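Local coordinates for protein MdcA (Pseudomonas aeruginosa, PDB 5VIT) that probably acts as the acyl-carrier-protein transferase of malonate decarboxylase, exchanging acetate for malonate on the carrier thioester, at residues R20-L28 and A41-D51; L316-R325 and S541-A549. All coordinates share one frame; numbering follows the deposited sequence.

Contact 1: R20-L28 and A41-D51; sequences RRLERVRGL and AALEALIAPGD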
# COMPACT_ATOMS: atom_id res chain seq x y z
N ARG A 20 -24.32 14.92 -59.41
CA ARG A 20 -24.70 16.32 -59.59
C ARG A 20 -23.72 17.28 -58.90
O ARG A 20 -23.44 18.36 -59.42
CB ARG A 20 -26.13 16.55 -59.08
CG ARG A 20 -26.31 17.78 -58.18
CD ARG A 20 -27.72 17.84 -57.59
NE ARG A 20 -27.83 18.80 -56.49
CZ ARG A 20 -28.82 18.80 -55.58
NH1 ARG A 20 -29.79 17.90 -55.65
NH2 ARG A 20 -28.84 19.71 -54.61
N ARG A 21 -23.20 16.88 -57.74
CA ARG A 21 -22.21 17.70 -57.04
C ARG A 21 -20.92 17.78 -57.85
O ARG A 21 -20.33 18.85 -58.00
CB ARG A 21 -21.94 17.16 -55.63
CG ARG A 21 -23.12 17.24 -54.68
CD ARG A 21 -22.72 16.76 -53.28
NE ARG A 21 -23.83 16.68 -52.34
CZ ARG A 21 -23.68 16.75 -51.02
NH1 ARG A 21 -22.48 16.93 -50.49
NH2 ARG A 21 -24.74 16.66 -50.22
N LEU A 22 -20.50 16.63 -58.38
CA LEU A 22 -19.25 16.53 -59.14
C LEU A 22 -19.26 17.41 -60.39
O LEU A 22 -18.23 17.97 -60.78
CB LEU A 22 -19.00 15.07 -59.54
CG LEU A 22 -18.58 14.08 -58.45
CD1 LEU A 22 -18.28 12.70 -59.04
CD2 LEU A 22 -17.38 14.59 -57.70
N GLU A 23 -20.42 17.54 -61.03
CA GLU A 23 -20.49 18.33 -62.25
C GLU A 23 -20.51 19.83 -61.96
O GLU A 23 -20.15 20.63 -62.81
CB GLU A 23 -21.72 17.92 -63.08
CG GLU A 23 -21.42 17.81 -64.58
CD GLU A 23 -20.55 16.61 -64.91
OE1 GLU A 23 -20.53 15.64 -64.12
OE2 GLU A 23 -19.88 16.63 -65.97
N ARG A 24 -20.88 20.21 -60.74
CA ARG A 24 -20.84 21.62 -60.36
C ARG A 24 -19.41 22.12 -60.14
O ARG A 24 -19.19 23.30 -59.90
CB ARG A 24 -21.69 21.88 -59.11
CG ARG A 24 -23.18 21.62 -59.33
CD ARG A 24 -23.83 22.68 -60.23
NE ARG A 24 -23.92 24.01 -59.61
CZ ARG A 24 -24.35 25.11 -60.24
NH1 ARG A 24 -24.72 25.05 -61.51
NH2 ARG A 24 -24.41 26.27 -59.60
N VAL A 25 -18.43 21.22 -60.22
CA VAL A 25 -17.03 21.64 -60.15
C VAL A 25 -16.22 21.14 -61.34
O VAL A 25 -15.01 21.35 -61.37
CB VAL A 25 -16.32 21.14 -58.87
CG1 VAL A 25 -16.94 21.73 -57.62
CG2 VAL A 25 -16.31 19.62 -58.82
N ARG A 26 -16.87 20.49 -62.30
CA ARG A 26 -16.16 19.85 -63.42
C ARG A 26 -15.33 20.86 -64.23
O ARG A 26 -14.23 20.54 -64.70
CB ARG A 26 -17.13 19.11 -64.34
CG ARG A 26 -16.53 18.69 -65.69
CD ARG A 26 -16.84 17.23 -66.03
NE ARG A 26 -16.53 16.88 -67.42
CZ ARG A 26 -15.35 16.43 -67.85
NH1 ARG A 26 -14.33 16.27 -67.00
NH2 ARG A 26 -15.18 16.15 -69.13
N GLY A 27 -15.84 22.08 -64.36
CA GLY A 27 -15.10 23.13 -65.02
C GLY A 27 -14.00 23.65 -64.12
O GLY A 27 -12.86 23.83 -64.54
N LEU A 28 -14.35 23.84 -62.85
CA LEU A 28 -13.42 24.37 -61.85
C LEU A 28 -12.22 23.45 -61.58
O LEU A 28 -11.20 23.90 -61.08
CB LEU A 28 -14.19 24.64 -60.55
CG LEU A 28 -13.45 25.05 -59.28
CD1 LEU A 28 -12.60 26.30 -59.48
CD2 LEU A 28 -14.45 25.25 -58.15
N ALA A 41 -14.60 28.01 -53.46
CA ALA A 41 -15.70 27.85 -54.40
C ALA A 41 -16.06 26.38 -54.53
O ALA A 41 -17.23 26.02 -54.58
CB ALA A 41 -15.34 28.44 -55.75
N ALA A 42 -15.04 25.53 -54.60
CA ALA A 42 -15.24 24.10 -54.69
C ALA A 42 -16.00 23.58 -53.47
O ALA A 42 -16.91 22.77 -53.60
CB ALA A 42 -13.91 23.38 -54.84
N LEU A 43 -15.65 24.06 -52.29
CA LEU A 43 -16.26 23.58 -51.06
C LEU A 43 -17.75 23.96 -50.98
O LEU A 43 -18.55 23.21 -50.43
CB LEU A 43 -15.52 24.12 -49.83
CG LEU A 43 -14.08 23.68 -49.58
CD1 LEU A 43 -13.60 24.30 -48.29
CD2 LEU A 43 -13.96 22.17 -49.52
N GLU A 44 -18.10 25.12 -51.53
CA GLU A 44 -19.50 25.57 -51.56
C GLU A 44 -20.31 24.83 -52.64
O GLU A 44 -21.55 24.76 -52.57
CB GLU A 44 -19.58 27.09 -51.79
CG GLU A 44 -18.96 27.93 -50.67
CD GLU A 44 -18.95 29.43 -50.95
OE1 GLU A 44 -18.79 30.22 -49.99
OE2 GLU A 44 -19.11 29.81 -52.12
N ALA A 45 -19.62 24.27 -53.62
CA ALA A 45 -20.28 23.41 -54.61
C ALA A 45 -20.45 21.97 -54.11
O ALA A 45 -21.52 21.39 -54.26
CB ALA A 45 -19.51 23.42 -55.91
N LEU A 46 -19.39 21.40 -53.53
CA LEU A 46 -19.37 19.98 -53.21
C LEU A 46 -20.11 19.61 -51.92
O LEU A 46 -20.58 18.49 -51.77
CB LEU A 46 -17.93 19.50 -53.11
CG LEU A 46 -17.15 19.58 -54.42
CD1 LEU A 46 -15.71 19.17 -54.18
CD2 LEU A 46 -17.80 18.69 -55.48
N ILE A 47 -20.21 20.56 -51.00
CA ILE A 47 -20.91 20.35 -49.74
C ILE A 47 -22.27 21.02 -49.81
O ILE A 47 -22.41 22.07 -50.45
CB ILE A 47 -20.11 20.91 -48.57
CG1 ILE A 47 -18.74 20.22 -48.50
CG2 ILE A 47 -20.87 20.76 -47.27
CD1 ILE A 47 -17.73 20.93 -47.62
N ALA A 48 -23.28 20.42 -49.19
CA ALA A 48 -24.59 21.04 -49.14
C ALA A 48 -24.92 21.40 -47.69
O ALA A 48 -24.37 20.80 -46.78
CB ALA A 48 -25.64 20.10 -49.72
N PRO A 49 -25.80 22.39 -47.48
CA PRO A 49 -26.25 22.64 -46.10
C PRO A 49 -26.84 21.39 -45.44
O PRO A 49 -27.55 20.62 -46.09
CB PRO A 49 -27.32 23.75 -46.27
CG PRO A 49 -27.54 23.89 -47.76
CD PRO A 49 -26.29 23.42 -48.41
N GLY A 50 -26.52 21.17 -44.17
CA GLY A 50 -27.02 20.00 -43.46
C GLY A 50 -26.09 18.80 -43.54
O GLY A 50 -26.26 17.83 -42.81
N ASP A 51 -25.11 18.88 -44.43
CA ASP A 51 -24.18 17.79 -44.62
C ASP A 51 -23.49 17.35 -43.33
O ASP A 51 -23.16 18.18 -42.46
CB ASP A 51 -23.12 18.18 -45.65
CG ASP A 51 -23.47 17.72 -47.05
OD1 ASP A 51 -24.59 17.19 -47.23
OD2 ASP A 51 -22.63 17.89 -47.97

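Contact 2: L316-R325 and S541-A549; sequences LGMEGYIAQR and SGGLYQPPA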
# COMPACT_ATOMS: atom_id res chain seq x y z
N LEU A 316 5.57 14.36 -34.02
CA LEU A 316 6.43 15.14 -34.90
C LEU A 316 7.88 15.11 -34.47
O LEU A 316 8.21 15.45 -33.33
CB LEU A 316 5.94 16.58 -34.98
CG LEU A 316 6.67 17.49 -35.98
CD1 LEU A 316 6.61 16.87 -37.37
CD2 LEU A 316 6.06 18.89 -35.98
N GLY A 317 8.73 14.68 -35.40
CA GLY A 317 10.16 14.62 -35.18
C GLY A 317 10.67 13.23 -34.89
O GLY A 317 11.88 12.99 -34.87
N MET A 318 9.75 12.30 -34.67
CA MET A 318 10.15 10.93 -34.40
C MET A 318 10.32 10.10 -35.69
O MET A 318 10.88 8.99 -35.65
CB MET A 318 9.14 10.26 -33.47
CG MET A 318 9.17 10.77 -32.03
SD MET A 318 10.69 10.25 -31.21
CE MET A 318 10.42 8.49 -30.97
N GLU A 319 9.85 10.65 -36.82
CA GLU A 319 9.76 9.90 -38.09
C GLU A 319 11.08 9.25 -38.50
O GLU A 319 11.13 8.05 -38.77
CB GLU A 319 9.28 10.81 -39.23
CG GLU A 319 7.82 11.27 -39.14
CD GLU A 319 7.57 12.29 -38.03
OE1 GLU A 319 8.56 12.87 -37.50
OE2 GLU A 319 6.39 12.52 -37.68
N GLY A 320 12.14 10.06 -38.51
CA GLY A 320 13.46 9.57 -38.88
C GLY A 320 13.98 8.51 -37.94
O GLY A 320 14.67 7.58 -38.35
N TYR A 321 13.66 8.65 -36.65
CA TYR A 321 14.12 7.66 -35.67
C TYR A 321 13.39 6.34 -35.85
O TYR A 321 14.01 5.27 -35.84
CB TYR A 321 13.94 8.20 -34.24
CG TYR A 321 14.09 7.16 -33.14
CD1 TYR A 321 15.34 6.81 -32.65
CD2 TYR A 321 12.97 6.56 -32.57
CE1 TYR A 321 15.48 5.90 -31.64
CE2 TYR A 321 13.10 5.64 -31.56
CZ TYR A 321 14.36 5.31 -31.09
OH TYR A 321 14.49 4.38 -30.08
N ILE A 322 12.07 6.41 -36.01
CA ILE A 322 11.25 5.24 -36.28
C ILE A 322 11.76 4.46 -37.52
O ILE A 322 11.84 3.21 -37.50
CB ILE A 322 9.78 5.64 -36.49
CG1 ILE A 322 9.15 6.12 -35.16
CG2 ILE A 322 8.99 4.47 -37.11
CD1 ILE A 322 7.84 6.88 -35.34
N ALA A 323 12.12 5.18 -38.57
CA ALA A 323 12.59 4.57 -39.82
C ALA A 323 13.88 3.77 -39.61
O ALA A 323 14.22 2.91 -40.42
CB ALA A 323 12.79 5.63 -40.88
N GLN A 324 14.59 4.05 -38.52
CA GLN A 324 15.79 3.31 -38.17
C GLN A 324 15.53 2.25 -37.12
O GLN A 324 16.46 1.58 -36.65
CB GLN A 324 16.86 4.27 -37.69
CG GLN A 324 17.12 5.38 -38.66
CD GLN A 324 18.05 4.95 -39.77
OE1 GLN A 324 19.19 4.56 -39.52
NE2 GLN A 324 17.57 5.04 -41.00
N ARG A 325 14.26 2.07 -36.76
CA ARG A 325 13.90 1.00 -35.82
C ARG A 325 12.82 0.06 -36.38
O ARG A 325 11.79 -0.17 -35.71
CB ARG A 325 13.42 1.61 -34.49
CG ARG A 325 14.45 1.65 -33.37
CD ARG A 325 15.62 2.41 -33.83
NE ARG A 325 16.72 2.53 -32.88
CZ ARG A 325 17.89 3.04 -33.26
NH1 ARG A 325 18.04 3.38 -34.54
NH2 ARG A 325 18.90 3.17 -32.42
N SER A 541 18.65 9.03 -28.86
CA SER A 541 18.19 8.66 -30.19
C SER A 541 19.33 8.73 -31.22
O SER A 541 19.10 8.53 -32.40
CB SER A 541 17.05 9.58 -30.63
OG SER A 541 17.53 10.70 -31.38
N GLY A 542 20.54 9.04 -30.75
CA GLY A 542 21.69 9.12 -31.64
C GLY A 542 21.51 10.24 -32.65
O GLY A 542 21.98 10.15 -33.78
N GLY A 543 20.80 11.28 -32.23
CA GLY A 543 20.54 12.42 -33.10
C GLY A 543 19.37 12.26 -34.06
O GLY A 543 19.04 13.20 -34.78
N LEU A 544 18.71 11.10 -34.06
CA LEU A 544 17.63 10.87 -35.02
C LEU A 544 16.35 11.64 -34.70
O LEU A 544 15.67 12.11 -35.61
CB LEU A 544 17.30 9.38 -35.11
CG LEU A 544 18.38 8.57 -35.82
CD1 LEU A 544 18.01 7.12 -35.84
CD2 LEU A 544 18.58 9.11 -37.22
N TYR A 545 16.04 11.79 -33.41
CA TYR A 545 14.86 12.55 -33.01
C TYR A 545 15.07 14.04 -33.29
O TYR A 545 16.06 14.62 -32.87
CB TYR A 545 14.53 12.31 -31.53
CG TYR A 545 13.42 13.19 -30.97
CD1 TYR A 545 12.29 13.49 -31.72
CD2 TYR A 545 13.50 13.70 -29.66
CE1 TYR A 545 11.27 14.30 -31.19
CE2 TYR A 545 12.50 14.49 -29.13
CZ TYR A 545 11.38 14.79 -29.90
OH TYR A 545 10.40 15.58 -29.36
N GLN A 546 14.12 14.63 -34.00
CA GLN A 546 14.16 16.04 -34.36
C GLN A 546 13.04 16.77 -33.64
O GLN A 546 11.94 16.85 -34.16
CB GLN A 546 13.96 16.22 -35.87
CG GLN A 546 14.90 15.42 -36.75
CD GLN A 546 16.25 16.07 -36.87
OE1 GLN A 546 17.23 15.64 -36.25
NE2 GLN A 546 16.32 17.12 -37.69
N PRO A 547 13.30 17.32 -32.45
CA PRO A 547 12.17 17.92 -31.72
C PRO A 547 11.54 19.09 -32.47
O PRO A 547 12.26 19.85 -33.11
CB PRO A 547 12.79 18.38 -30.39
CG PRO A 547 14.26 18.30 -30.57
CD PRO A 547 14.56 17.36 -31.69
N PRO A 548 10.20 19.22 -32.41
CA PRO A 548 9.57 20.41 -32.98
C PRO A 548 10.03 21.66 -32.25
O PRO A 548 10.50 21.57 -31.11
CB PRO A 548 8.06 20.17 -32.78
CG PRO A 548 7.96 19.09 -31.78
CD PRO A 548 9.22 18.27 -31.86
N ALA A 549 9.90 22.80 -32.91
CA ALA A 549 10.39 24.09 -32.43
C ALA A 549 10.09 24.33 -30.94
O ALA A 549 10.96 24.69 -30.15
CB ALA A 549 9.80 25.20 -33.28
O HOH W 1 7.96 15.64 -30.52

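Contact 1: R20-L28 and A41-D51
R21 and L46 mark the closest backbone approach, 5.3 Å between R21 CA and L46 CA, where the last turns of helices 13-23 and 39-46 meet. From there the pairing runs through R24 with A45 to V25 with A42, so the two segments follow each other in opposite senses. Past L46 the second segment leaves the helix and makes a type II turn from A48 to D51. The R21 chain, with CG anti to its carbonyl carbon (chi1 -66°) and extended from CG to NE, reaches over the end of helix 39-46 into this turn. Its guanidinium grips D51 end-on: NH1 lies 2.7 Å from D51 OD2 and NH2 3.0 Å from D51 OD1, both oxygens using their syn lone pairs. The two flat groups are nearly coplanar, 19° apart, and the NH2 bond is close to straight at 168°. NH1 also donates to L46 O at 2.8 Å, in the plane of that carbonyl, while the methyl of A48 lies over one guanidinium face, its CB 3.6 Å from R21 NH2. D51 OD2 has a second donor, A48 N, 2.9 Å away and coming from above the carboxylate plane. Farther from the turn, V25 sets CG1 3.5 Å from A45 CB and CG2 against L46 CD2, and L28 CD2 rests 3.8 Å from A42 CB. L46 continues inward onto I185 and I187 of strand 185-190 and F212 of strand 212-215. NE of R21 pairs with E17, giving the guanidinium a second acidic partner. A positive group bonded to the last helical carbonyl would probably ease the negative end of helix 39-46; the bidentate bridge ties the turn before strand 52-55 to the N-terminal helix.

Contact 2: L316-R325 and S541-A549
The Y545 ring meets the 316-325 segment with its edge: L316 O and the G317 carbonyl lie near the ring plane, with Y545 CD1 3.2 Å from G317 O. With chi1 at 173°, Y545 CG points away from its own amide N, laying this edge along the G317 carbonyl. One face carries P547 N, 3.8 Å above the plane and offset toward the rim, while M318 SD comes in obliquely, 4.2 Å from the centroid of the Y545 ring and 32° off its normal, a Met-aromatic contact. At the phenol end a water lies in the ring plane, 2.7 Å from Y545 OH, and donates to L316 O at 2.8 Å. The Y321 ring takes R325 CD over one face and L544 CB at its edge; E302 accepts from Y321 OH and forms a salt bridge with R325 NH2. L544 runs across Q324 at about a right angle, its CD1 3.4 Å from Q324 CG. P548 slides past the side chain of L316, and its CD abuts L316 O. The backbones are joined by a nearly straight bond (178°) from Q546 N to G317 O, 2.9 Å long, and a CA-H...O contact runs back from G317 CA to Q546 O, which the glycine lets come close. Y545 N donates to S541 OG at 2.7 Å, bracing the type I' turn from S541 to L544. G542, inside that turn, also closes a Schellman motif, the classic C-terminal stop of a helix, here helix 534-540, whose outgoing chain docks along G317 and the helix 319-323 that follows.

In the fold
The two contacts lie in series along the chain, contact 1 closing before contact 2 opens. Their centres are 40 Å apart, their nearest atoms about 24 Å, and they do not touch. Contact 1 sits at the N-terminal end, against strands 149-154, 185-190 and 212-215 of the parallel eight-stranded sheet. Contact 2 belongs to the second half, beside helix 298-302, with 316-325 following soon after strand 308-310, an outermost strand of the mixed sheet; it brings residues near the C-terminus back across more than 200 positions. One contact thus fastens an early helix to the first sheet, the other joins the chain's tail to helices 298-302 and 319-323 beside the second, consistent with a two-lobed CoA-transferase-like architecture.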